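Local coordinates for NigD-like protein (Bacteroides vulgatus ATCC 8482, PDB 3K6O) that is of unknown function but is a NigD-like protein pairing an N-terminal OB domain with a C-terminal beta sandwich, at residues Q88-L93 with L136-M141; H151-Y156 with K188-P193; W42-I47 with A74-L79; T14-M19 with G61-L66. One frame throughout, in Å; residues are numbered along the deposited sequence.

Interaction 1 of 4, residues Q88-L93 with L136-M141; sequences QKIIGL and LVVNEM
Leu93 and Val137 mark the dense side of this parallel strand pair, and Met141, a selenomethionine, closes its far end. Leu93 holds CG anti to its backbone N (chi1 166°), and its CB rests 3.8 Å from Val137 CG2. The Met141 chain, bent at chi3, crosses the Leu93 side chain at about a right angle and sets CE only 3.4 Å from Leu93 CG, tighter than ordinary carbon packing. On the same face as Leu93, Ile91 CG1 lies 3.8 Å from Val137 CG1, and Ile101 and Met98 of helix 98-101 cover Leu93. Away from Leu93 the packing is thinner: Ile90 CG2 touches Val138 CG2 at 3.7 Å, with Tyr177 against both, and the solvent-exposed Glu140 brings OE2 to 3.5 Å from Gly92 CA.

The backbones are stitched alternately by hydrogen bonds, Ile91 N to Leu136 O, Val138 N to Ile91 O, Leu93 N to Val138 O and Glu140 N to Leu93 O. The third of these is nearly straight at its hydrogen (169°). Before Ile91 the strands part, and a water takes over, donating to Lys89 O and accepting from Leu136 N. At the other end Asn139 OD1 receives Met141 N at 3.0 Å, while its ND2 is held by Glu153 on the adjoining strand; both bonds fix the rotation of the amide.

Strand 133-139 lies between the end of strand 75-93 and strand 149-157, a parallel pairing with the former within the NigD-like C-terminal beta sandwich, finished by an Asx turn at Asn139.

Interaction 2 of 4, residues H151-Y156 with K188-P193; sequences HLELRY and KVLVNP
His151 and Lys188 open a parallel strand pair of the NigD-like C-terminal beta sandwich, their side chains lying side by side and pointing the same way. Lys188 runs extended past the imidazole, its CD 3.6 Å from His151 CE1. Two residues on, Glu153 and Leu190 repeat the arrangement on the same face, Leu190 CD1 sitting 3.7 Å from Glu153 OE2. The apolar contacts are Leu154 CG on Val189 CG1, met obliquely at 4.0 Å, and the Leu154 and Val191 side chains lying side by side, CD1 to CG2. The backbone hydrogen bonds go from Leu152 N to Lys188 O, almost straight at 178°, then from Leu190 N to Leu152 O and from Leu154 N to Leu190 O.

A second shell sets these groups. Asp147 takes both His151 NE2 and Lys188 NZ, one on each carboxylate oxygen, and so keeps the two side chains together; its charge would probably ease the nearness of two potentially positive groups. Met111 of strand 107-113 covers Leu154, Val189 and Val191. In a salt bridge, Arg155 grips Glu153 side-on, with NE and NH2 both on OE1, which lies within 3° of the guanidinium plane. An alanine at Glu153 would probably leave Arg155 without this carboxylate, Asn139 ND2 without its acceptor on OE2, and Leu190 CD1 without the carboxylate packed beside it. Beyond Leu154 the strands separate, and a single water spans the gap, donating to Leu154 O at 2.8 Å and accepting from Asn192 N at 2.9 Å.

Interaction 3 of 4, residues W42-I47 with A74-L79; sequences WVVQHI and AYNIRL. With SO4 (sulfate ion), chain G.
A beta bulge interrupts the parallel pairing of residues 42-47 with strand 75-93 in the NigD-like OB domain. Trp42 and Val43 face Asn76 and Ile77, but one residue is then taken up at Val44, and Gln45 and His46 pair with Arg78 and Leu79. The pivot is Ile77 O, which accepts from two successive amides: Val44 N at 3.0 Å, and Gln45 N at 3.3 Å, the latter in the carbonyl plane on a lone pair. The backbone hydrogen bond Trp42 N to Tyr75 O precedes the bulge, and that of Ile47 N to Leu79 O follows it.

Gln45 and Arg78 carry the polar side-chain contact. Arg78 NH1 gives a hydrogen bond of 2.8 Å to Gln45 OE1, which sits at the edge of the guanidinium, and the amide and guanidinium planes are only 18° apart. Arg78 chi3 (56°) bends the chain at NE, which bonds to Asn80, a second bond that fixes the guanidinium's rotation. Near the start of the pair, Asn76 OD1 lies 3.5 Å from Trp42 CB, with ring and amide planes 71° apart; Asn76 ND2 is bound by Glu67 and Glu70. Val44 CG1 packs on Asn76 CB at 3.7 Å, the side chains crossing at about a right angle.

Among Val43, His46, Ile77 and Leu79, on the other face, Val43 CG1 stands 4.1 Å from Leu79 CB. The imidazole leads away from strand 75-79, and His46 NE2 donates to sulfate O2 at 2.6 Å; Arg51 binds the same ion, which is probably from the crystallisation liquor. At the bulge the chain turns a corner, consistent with the strongly coiled strands of an OB fold.

Interaction 4 of 4, residues T14-M19 with G61-L66; sequences TVTIAM and GNYSFL
Tyr63 leans over the antiparallel partner strand until its OH donates to Ala18 O at 2.8 Å. Gly61 N reaches that oxygen from the opposite face of the carbonyl plane, so Ala18 O is gripped by two donors. One face of the tyrosine ring lies over the backbone of Gly61, whose C is 3.7 Å above it and offset toward the rim; Ala18 CB stands 4.2 Å from Tyr63 CE2. A phenylalanine at Tyr63 would probably leave Ala18 O with the Gly61 N bond alone from this strand and the ring less firmly anchored.

Thr16, on the same face, turns OG1 to the edge of the Phe65 ring, 3.3 Å from CE1. Ile17 and Asn62 cross obliquely on the other face: with chi2 at -55°, Ile17 CD1 comes in to 3.4 Å from Asn62 CG. Val15 CB lies equally close to Asn62 OD1, an oxygen bound by Asn80. Reciprocal hydrogen bonds between Thr16 and Tyr63 join the backbones, and a water connects Thr14 O with Phe65 N.

Strand 58-66 lies between strand 16-23 and strand 75-93, while helix 217-221 covers Ile17 and Asn62 through Pro217 and Leu220.

The four contacts fall into two groups at opposite sides of the chain's centre. Interactions 3 and 4 have centres 9 Å apart and share a seam between strands 58-66 and 75-93, where Arg78 N probably bonds to Ser64 O at 3.0 Å and Tyr75 meets Phe65. Interactions 1 and 2, with centres 10 Å apart, join through neighbouring strands 133-139 and 149-157, Val137 N lying 2.7 Å from Glu153 O. Broken strand 75-93 serves both interactions 1 and 3, centres about 37 Å apart, running from OB domain into sandwich. The sulfate lies at interaction 3; tetraethylene glycol, probably also from the crystallisation liquor, lies near interactions 1, 2 and 3, and no active site is known.

Interaction 1 of 4, residues Q88-L93 with L136-M141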
# COMPACT_ATOMS: atom_id res chain seq x y z
N GLN A 88 -3.54 -3.45 5.72
CA GLN A 88 -4.47 -3.01 6.78
C GLN A 88 -5.86 -2.72 6.22
O GLN A 88 -6.02 -2.31 5.06
CB GLN A 88 -3.96 -1.77 7.54
CG GLN A 88 -2.89 -2.07 8.52
CD GLN A 88 -2.44 -0.89 9.37
OE1 GLN A 88 -3.26 -0.10 9.93
NE2 GLN A 88 -1.14 -0.76 9.49
N LYS A 89 -6.86 -2.96 7.06
CA LYS A 89 -8.22 -2.62 6.70
C LYS A 89 -8.46 -1.16 7.02
O LYS A 89 -7.90 -0.63 7.96
CB LYS A 89 -9.20 -3.42 7.57
CG LYS A 89 -9.24 -4.91 7.27
CD LYS A 89 -9.73 -5.65 8.56
CE LYS A 89 -9.75 -7.16 8.39
NZ LYS A 89 -8.35 -7.75 8.36
N ILE A 90 -9.36 -0.54 6.27
CA ILE A 90 -10.00 0.71 6.68
C ILE A 90 -10.79 0.50 7.99
O ILE A 90 -11.37 -0.56 8.23
CB ILE A 90 -10.87 1.27 5.55
CG1 ILE A 90 -9.94 1.72 4.40
CG2 ILE A 90 -11.81 2.43 6.06
CD1 ILE A 90 -10.65 2.19 3.12
N ILE A 91 -10.76 1.49 8.87
CA ILE A 91 -11.58 1.47 10.07
C ILE A 91 -12.46 2.72 10.16
O ILE A 91 -12.20 3.74 9.53
CB ILE A 91 -10.72 1.35 11.36
CG1 ILE A 91 -9.82 2.55 11.52
CG2 ILE A 91 -9.87 0.04 11.38
CD1 ILE A 91 -9.13 2.62 12.97
N GLY A 92 -13.45 2.65 11.04
CA GLY A 92 -14.33 3.78 11.34
C GLY A 92 -13.74 4.62 12.44
O GLY A 92 -13.24 4.09 13.43
N LEU A 93 -13.71 5.94 12.23
CA LEU A 93 -13.30 6.89 13.24
C LEU A 93 -14.56 7.51 13.84
O LEU A 93 -15.35 8.12 13.12
CB LEU A 93 -12.41 7.96 12.59
CG LEU A 93 -12.16 9.21 13.42
CD1 LEU A 93 -11.47 8.84 14.75
CD2 LEU A 93 -11.38 10.32 12.62
N LEU A 136 -6.07 4.32 8.16
CA LEU A 136 -6.86 4.99 7.12
C LEU A 136 -8.30 4.86 7.54
O LEU A 136 -8.83 3.75 7.66
CB LEU A 136 -6.68 4.31 5.77
CG LEU A 136 -7.31 5.02 4.55
CD1 LEU A 136 -6.70 6.41 4.36
CD2 LEU A 136 -7.14 4.16 3.31
N VAL A 137 -8.93 6.00 7.85
CA VAL A 137 -10.18 5.96 8.52
C VAL A 137 -11.25 6.64 7.72
O VAL A 137 -10.98 7.56 6.96
CB VAL A 137 -10.04 6.63 9.89
CG1 VAL A 137 -8.78 6.08 10.62
CG2 VAL A 137 -10.00 8.14 9.71
N VAL A 138 -12.48 6.21 7.92
CA VAL A 138 -13.67 6.99 7.56
C VAL A 138 -14.13 7.80 8.74
O VAL A 138 -14.43 7.25 9.80
CB VAL A 138 -14.82 6.07 7.12
CG1 VAL A 138 -16.11 6.90 6.68
CG2 VAL A 138 -14.33 5.12 6.01
N ASN A 139 -14.18 9.12 8.58
CA ASN A 139 -14.53 10.00 9.68
C ASN A 139 -16.04 10.04 9.81
O ASN A 139 -16.73 10.65 8.98
CB ASN A 139 -14.00 11.41 9.41
CG ASN A 139 -14.09 12.32 10.65
OD1 ASN A 139 -14.95 12.11 11.47
ND2 ASN A 139 -13.22 13.36 10.76
N GLU A 140 -16.56 9.40 10.86
CA GLU A 140 -17.99 9.28 11.05
C GLU A 140 -18.59 10.45 11.84
O GLU A 140 -19.78 10.41 12.17
CB GLU A 140 -18.31 7.94 11.73
CG GLU A 140 -17.87 6.72 10.88
CD GLU A 140 -17.96 5.40 11.61
OE1 GLU A 140 -18.23 5.43 12.80
OE2 GLU A 140 -17.77 4.32 10.99
N MSE A 141 -17.78 11.48 12.12
CA MSE A 141 -18.18 12.63 12.93
C MSE A 141 -18.55 13.91 12.14
O MSE A 141 -18.97 14.91 12.74
CB MSE A 141 -17.01 13.02 13.89
CG MSE A 141 -16.79 12.04 15.05
SE MSE A 141 -15.33 12.57 16.18
CE MSE A 141 -13.97 11.45 15.27
O HOH W 1 -6.18 1.40 9.11

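Interaction 2 of 4, residues H151-Y156 with K188-P193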
# COMPACT_ATOMS: atom_id res chain seq x y z
N HIS A 151 -13.96 10.32 0.75
CA HIS A 151 -13.19 11.06 1.73
C HIS A 151 -12.71 10.19 2.91
O HIS A 151 -13.52 9.67 3.69
CB HIS A 151 -14.02 12.23 2.24
CG HIS A 151 -14.46 13.17 1.17
ND1 HIS A 151 -13.84 14.39 0.94
CD2 HIS A 151 -15.45 13.07 0.24
CE1 HIS A 151 -14.45 15.00 -0.06
NE2 HIS A 151 -15.42 14.22 -0.50
N LEU A 152 -11.39 10.03 3.00
CA LEU A 152 -10.71 9.20 4.02
C LEU A 152 -9.63 10.04 4.70
O LEU A 152 -9.17 11.09 4.16
CB LEU A 152 -10.06 7.98 3.36
CG LEU A 152 -11.00 7.05 2.62
CD1 LEU A 152 -10.24 5.94 1.84
CD2 LEU A 152 -12.11 6.50 3.52
N GLU A 153 -9.19 9.57 5.87
CA GLU A 153 -8.12 10.28 6.56
C GLU A 153 -7.07 9.32 7.03
O GLU A 153 -7.38 8.24 7.49
CB GLU A 153 -8.66 11.11 7.74
CG GLU A 153 -9.92 11.93 7.44
CD GLU A 153 -10.35 12.83 8.62
OE1 GLU A 153 -9.62 12.83 9.64
OE2 GLU A 153 -11.42 13.49 8.51
N LEU A 154 -5.82 9.72 6.90
CA LEU A 154 -4.73 8.96 7.45
C LEU A 154 -4.45 9.53 8.83
O LEU A 154 -4.28 10.73 8.97
CB LEU A 154 -3.46 9.07 6.62
CG LEU A 154 -3.12 8.13 5.47
CD1 LEU A 154 -1.73 8.59 4.98
CD2 LEU A 154 -3.15 6.65 5.84
N ARG A 155 -4.39 8.67 9.83
CA ARG A 155 -4.21 9.05 11.21
C ARG A 155 -2.99 8.31 11.75
O ARG A 155 -2.97 7.08 11.76
CB ARG A 155 -5.48 8.70 11.99
CG ARG A 155 -6.73 9.44 11.53
CD ARG A 155 -6.53 10.94 11.72
NE ARG A 155 -7.77 11.74 11.65
CZ ARG A 155 -8.45 12.22 12.69
NH1 ARG A 155 -8.07 12.01 13.95
NH2 ARG A 155 -9.50 12.98 12.46
N TYR A 156 -1.98 9.06 12.20
CA TYR A 156 -0.77 8.48 12.80
C TYR A 156 -0.78 8.63 14.32
O TYR A 156 -1.17 9.67 14.85
CB TYR A 156 0.48 9.17 12.23
CG TYR A 156 1.81 8.68 12.80
CD1 TYR A 156 2.24 7.39 12.60
CD2 TYR A 156 2.63 9.52 13.57
CE1 TYR A 156 3.46 6.94 13.08
CE2 TYR A 156 3.84 9.09 14.07
CZ TYR A 156 4.24 7.79 13.82
OH TYR A 156 5.41 7.32 14.32
N LYS A 188 -10.04 11.41 -1.81
CA LYS A 188 -9.35 12.50 -1.12
C LYS A 188 -8.89 11.98 0.23
O LYS A 188 -9.69 11.38 0.97
CB LYS A 188 -10.29 13.67 -0.95
CG LYS A 188 -10.74 14.29 -2.26
CD LYS A 188 -11.52 15.60 -2.07
CE LYS A 188 -11.86 16.28 -3.43
NZ LYS A 188 -12.71 17.52 -3.27
N VAL A 189 -7.61 12.16 0.54
CA VAL A 189 -7.01 11.65 1.74
C VAL A 189 -6.37 12.77 2.58
O VAL A 189 -5.44 13.44 2.12
CB VAL A 189 -5.94 10.58 1.44
CG1 VAL A 189 -5.32 10.03 2.77
CG2 VAL A 189 -6.54 9.44 0.58
N LEU A 190 -6.87 12.97 3.79
CA LEU A 190 -6.37 14.01 4.68
C LEU A 190 -5.17 13.51 5.49
O LEU A 190 -5.21 12.41 6.05
CB LEU A 190 -7.45 14.50 5.66
CG LEU A 190 -8.43 15.58 5.18
CD1 LEU A 190 -9.64 15.66 6.12
CD2 LEU A 190 -7.77 16.99 5.05
N VAL A 191 -4.15 14.35 5.56
CA VAL A 191 -2.91 14.03 6.24
C VAL A 191 -2.48 15.20 7.12
O VAL A 191 -2.57 16.39 6.70
CB VAL A 191 -1.79 13.73 5.23
CG1 VAL A 191 -0.38 13.58 5.92
CG2 VAL A 191 -2.17 12.48 4.43
N ASN A 192 -2.00 14.87 8.30
CA ASN A 192 -1.40 15.84 9.18
C ASN A 192 0.12 15.68 9.03
O ASN A 192 0.71 14.73 9.55
CB ASN A 192 -1.86 15.60 10.60
CG ASN A 192 -1.45 16.71 11.55
OD1 ASN A 192 -0.94 17.75 11.14
ND2 ASN A 192 -1.65 16.48 12.83
N PRO A 193 0.76 16.59 8.29
CA PRO A 193 2.16 16.40 7.89
C PRO A 193 3.15 16.97 8.88
O PRO A 193 2.85 17.95 9.51
CB PRO A 193 2.22 17.15 6.56
CG PRO A 193 1.27 18.30 6.76
CD PRO A 193 0.19 17.83 7.71
O HOH W 2 -1.88 12.08 9.01

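Interaction 3 of 4, residues W42-I47 with A74-L79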
# COMPACT_ATOMS: atom_id res chain seq x y z
N TRP A 42 4.57 -15.41 -13.53
CA TRP A 42 5.00 -16.70 -13.10
C TRP A 42 6.48 -16.72 -12.70
O TRP A 42 7.37 -16.32 -13.50
CB TRP A 42 4.76 -17.74 -14.19
CG TRP A 42 5.01 -19.12 -13.70
CD1 TRP A 42 6.08 -19.91 -13.97
CD2 TRP A 42 4.18 -19.87 -12.79
NE1 TRP A 42 5.97 -21.11 -13.31
CE2 TRP A 42 4.81 -21.11 -12.58
CE3 TRP A 42 2.96 -19.60 -12.15
CZ2 TRP A 42 4.27 -22.09 -11.73
CZ3 TRP A 42 2.41 -20.57 -11.30
CH2 TRP A 42 3.07 -21.80 -11.11
N VAL A 43 6.76 -17.22 -11.50
CA VAL A 43 8.14 -17.27 -10.99
C VAL A 43 8.90 -18.50 -11.49
O VAL A 43 8.60 -19.63 -11.08
CB VAL A 43 8.19 -17.23 -9.44
CG1 VAL A 43 9.66 -17.20 -8.94
CG2 VAL A 43 7.40 -16.01 -8.87
N VAL A 44 9.87 -18.30 -12.39
CA VAL A 44 10.65 -19.41 -12.91
C VAL A 44 12.05 -19.45 -12.31
O VAL A 44 12.70 -20.46 -12.39
CB VAL A 44 10.76 -19.41 -14.48
CG1 VAL A 44 9.38 -19.57 -15.11
CG2 VAL A 44 11.43 -18.09 -14.99
N GLN A 45 12.52 -18.34 -11.73
CA GLN A 45 13.76 -18.32 -10.96
C GLN A 45 13.52 -17.48 -9.71
O GLN A 45 12.76 -16.50 -9.74
CB GLN A 45 14.89 -17.72 -11.79
CG GLN A 45 15.30 -18.57 -13.04
CD GLN A 45 16.27 -17.87 -13.97
OE1 GLN A 45 16.73 -16.77 -13.68
NE2 GLN A 45 16.58 -18.51 -15.12
N HIS A 46 14.17 -17.85 -8.62
CA HIS A 46 14.11 -17.08 -7.38
C HIS A 46 15.47 -17.11 -6.67
O HIS A 46 16.16 -18.12 -6.68
CB HIS A 46 13.02 -17.63 -6.47
CG HIS A 46 13.30 -18.99 -5.96
ND1 HIS A 46 13.53 -19.26 -4.63
CD2 HIS A 46 13.47 -20.17 -6.62
CE1 HIS A 46 13.79 -20.54 -4.48
NE2 HIS A 46 13.78 -21.11 -5.68
N ILE A 47 15.85 -15.98 -6.07
CA ILE A 47 17.11 -15.85 -5.34
C ILE A 47 16.79 -15.85 -3.83
O ILE A 47 17.66 -16.11 -3.00
CB ILE A 47 17.79 -14.51 -5.72
CG1 ILE A 47 18.10 -14.49 -7.22
CG2 ILE A 47 19.05 -14.23 -4.88
CD1 ILE A 47 18.95 -15.64 -7.72
N ALA A 74 1.37 -13.20 -17.91
CA ALA A 74 1.91 -12.27 -18.87
C ALA A 74 3.41 -12.49 -19.08
O ALA A 74 3.88 -12.41 -20.22
CB ALA A 74 1.66 -10.82 -18.40
N TYR A 75 4.14 -12.71 -17.98
CA TYR A 75 5.59 -12.89 -18.00
C TYR A 75 6.06 -13.97 -17.03
O TYR A 75 5.44 -14.21 -16.01
CB TYR A 75 6.29 -11.59 -17.61
CG TYR A 75 6.02 -10.44 -18.53
CD1 TYR A 75 6.77 -10.25 -19.69
CD2 TYR A 75 5.04 -9.51 -18.23
CE1 TYR A 75 6.53 -9.19 -20.53
CE2 TYR A 75 4.79 -8.45 -19.06
CZ TYR A 75 5.54 -8.29 -20.20
OH TYR A 75 5.28 -7.23 -21.02
N ASN A 76 7.18 -14.58 -17.39
CA ASN A 76 7.95 -15.44 -16.52
C ASN A 76 9.06 -14.58 -15.97
O ASN A 76 9.74 -13.90 -16.74
CB ASN A 76 8.55 -16.62 -17.27
CG ASN A 76 7.51 -17.56 -17.81
OD1 ASN A 76 6.42 -17.72 -17.22
ND2 ASN A 76 7.85 -18.23 -18.93
N ILE A 77 9.24 -14.60 -14.64
CA ILE A 77 10.20 -13.72 -13.99
C ILE A 77 11.20 -14.44 -13.11
O ILE A 77 11.01 -15.59 -12.73
CB ILE A 77 9.48 -12.61 -13.14
CG1 ILE A 77 8.77 -13.22 -11.91
CG2 ILE A 77 8.46 -11.86 -13.98
CD1 ILE A 77 8.56 -12.26 -10.73
N ARG A 78 12.29 -13.72 -12.80
CA ARG A 78 13.15 -14.07 -11.69
C ARG A 78 12.77 -13.15 -10.54
O ARG A 78 12.73 -11.92 -10.69
CB ARG A 78 14.64 -13.88 -12.04
CG ARG A 78 15.55 -14.09 -10.88
CD ARG A 78 16.99 -14.21 -11.24
NE ARG A 78 17.49 -13.08 -11.99
CZ ARG A 78 17.86 -13.11 -13.27
NH1 ARG A 78 17.77 -14.22 -14.00
NH2 ARG A 78 18.32 -12.01 -13.83
N LEU A 79 12.52 -13.75 -9.38
CA LEU A 79 12.24 -12.99 -8.18
C LEU A 79 13.57 -12.79 -7.46
O LEU A 79 14.07 -13.72 -6.84
CB LEU A 79 11.25 -13.75 -7.29
CG LEU A 79 10.90 -13.12 -5.95
CD1 LEU A 79 10.26 -11.71 -6.12
CD2 LEU A 79 10.00 -14.05 -5.15
S SO4 G . 15.00 -24.28 -5.90
O1 SO4 G . 14.22 -24.24 -7.14
O2 SO4 G . 14.33 -23.54 -4.85
O3 SO4 G . 15.10 -25.67 -5.44
O4 SO4 G . 16.30 -23.66 -6.16

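Interaction 4 of 4, residues T14-M19 with G61-L66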
# COMPACT_ATOMS: atom_id res chain seq x y z
N THR A 14 17.31 -2.40 -15.66
CA THR A 14 17.27 -3.89 -15.93
C THR A 14 16.43 -4.73 -14.94
O THR A 14 16.19 -5.93 -15.17
CB THR A 14 18.69 -4.49 -16.00
OG1 THR A 14 18.60 -5.89 -16.28
CG2 THR A 14 19.48 -4.26 -14.68
N VAL A 15 16.03 -4.14 -13.82
CA VAL A 15 15.16 -4.82 -12.86
C VAL A 15 14.04 -3.85 -12.56
O VAL A 15 14.22 -2.64 -12.68
CB VAL A 15 15.86 -5.16 -11.52
CG1 VAL A 15 17.00 -6.18 -11.71
CG2 VAL A 15 16.35 -3.88 -10.83
N THR A 16 12.89 -4.38 -12.17
CA THR A 16 11.76 -3.58 -11.78
C THR A 16 11.55 -3.72 -10.29
O THR A 16 11.45 -4.83 -9.79
CB THR A 16 10.50 -4.07 -12.47
OG1 THR A 16 10.69 -4.04 -13.89
CG2 THR A 16 9.29 -3.25 -12.04
N ILE A 17 11.49 -2.59 -9.58
CA ILE A 17 11.11 -2.60 -8.20
C ILE A 17 9.64 -2.16 -8.11
O ILE A 17 9.34 -0.97 -8.35
CB ILE A 17 12.00 -1.67 -7.33
CG1 ILE A 17 13.49 -1.97 -7.53
CG2 ILE A 17 11.61 -1.81 -5.86
CD1 ILE A 17 13.90 -3.44 -7.26
N ALA A 18 8.74 -3.08 -7.75
CA ALA A 18 7.31 -2.75 -7.70
C ALA A 18 6.51 -3.61 -6.73
O ALA A 18 6.94 -4.70 -6.34
CB ALA A 18 6.67 -2.80 -9.10
N MSE A 19 5.33 -3.10 -6.37
CA MSE A 19 4.39 -3.84 -5.54
C MSE A 19 3.83 -5.04 -6.29
O MSE A 19 3.79 -5.07 -7.54
CB MSE A 19 3.22 -2.94 -5.14
CG MSE A 19 3.60 -1.70 -4.34
SE MSE A 19 4.02 -2.16 -2.51
CE MSE A 19 2.67 -3.30 -2.02
N GLY A 61 8.70 -5.77 -4.31
CA GLY A 61 9.61 -6.75 -4.86
C GLY A 61 10.55 -6.25 -5.93
O GLY A 61 10.37 -5.16 -6.45
N ASN A 62 11.55 -7.08 -6.21
CA ASN A 62 12.57 -6.85 -7.22
C ASN A 62 12.49 -7.98 -8.27
O ASN A 62 12.85 -9.10 -7.97
CB ASN A 62 13.95 -6.84 -6.54
CG ASN A 62 15.08 -6.61 -7.50
OD1 ASN A 62 14.98 -6.90 -8.69
ND2 ASN A 62 16.19 -6.11 -6.98
N TYR A 63 12.02 -7.66 -9.47
CA TYR A 63 11.77 -8.63 -10.54
C TYR A 63 12.64 -8.37 -11.74
O TYR A 63 12.98 -7.23 -12.04
CB TYR A 63 10.29 -8.59 -10.98
CG TYR A 63 9.34 -8.27 -9.85
CD1 TYR A 63 9.20 -9.15 -8.78
CD2 TYR A 63 8.62 -7.10 -9.83
CE1 TYR A 63 8.37 -8.88 -7.70
CE2 TYR A 63 7.75 -6.79 -8.73
CZ TYR A 63 7.65 -7.70 -7.68
OH TYR A 63 6.85 -7.44 -6.61
N SER A 64 13.00 -9.46 -12.43
CA SER A 64 13.56 -9.43 -13.76
C SER A 64 12.61 -10.13 -14.70
O SER A 64 12.28 -11.32 -14.51
CB SER A 64 14.91 -10.16 -13.82
OG SER A 64 15.90 -9.53 -13.03
N PHE A 65 12.18 -9.42 -15.72
CA PHE A 65 11.22 -10.00 -16.64
C PHE A 65 11.99 -10.74 -17.70
O PHE A 65 12.68 -10.12 -18.49
CB PHE A 65 10.33 -8.90 -17.24
CG PHE A 65 9.41 -8.29 -16.26
CD1 PHE A 65 9.88 -7.35 -15.36
CD2 PHE A 65 8.10 -8.65 -16.20
CE1 PHE A 65 9.01 -6.79 -14.42
CE2 PHE A 65 7.24 -8.09 -15.26
CZ PHE A 65 7.70 -7.16 -14.38
N LEU A 66 11.90 -12.06 -17.69
CA LEU A 66 12.77 -12.88 -18.53
C LEU A 66 12.20 -13.17 -19.92
O LEU A 66 12.94 -13.26 -20.89
CB LEU A 66 13.12 -14.18 -17.83
CG LEU A 66 13.85 -14.10 -16.48
CD1 LEU A 66 13.94 -15.49 -15.91
CD2 LEU A 66 15.24 -13.42 -16.54
O HOH W 3 13.49 -6.86 -16.11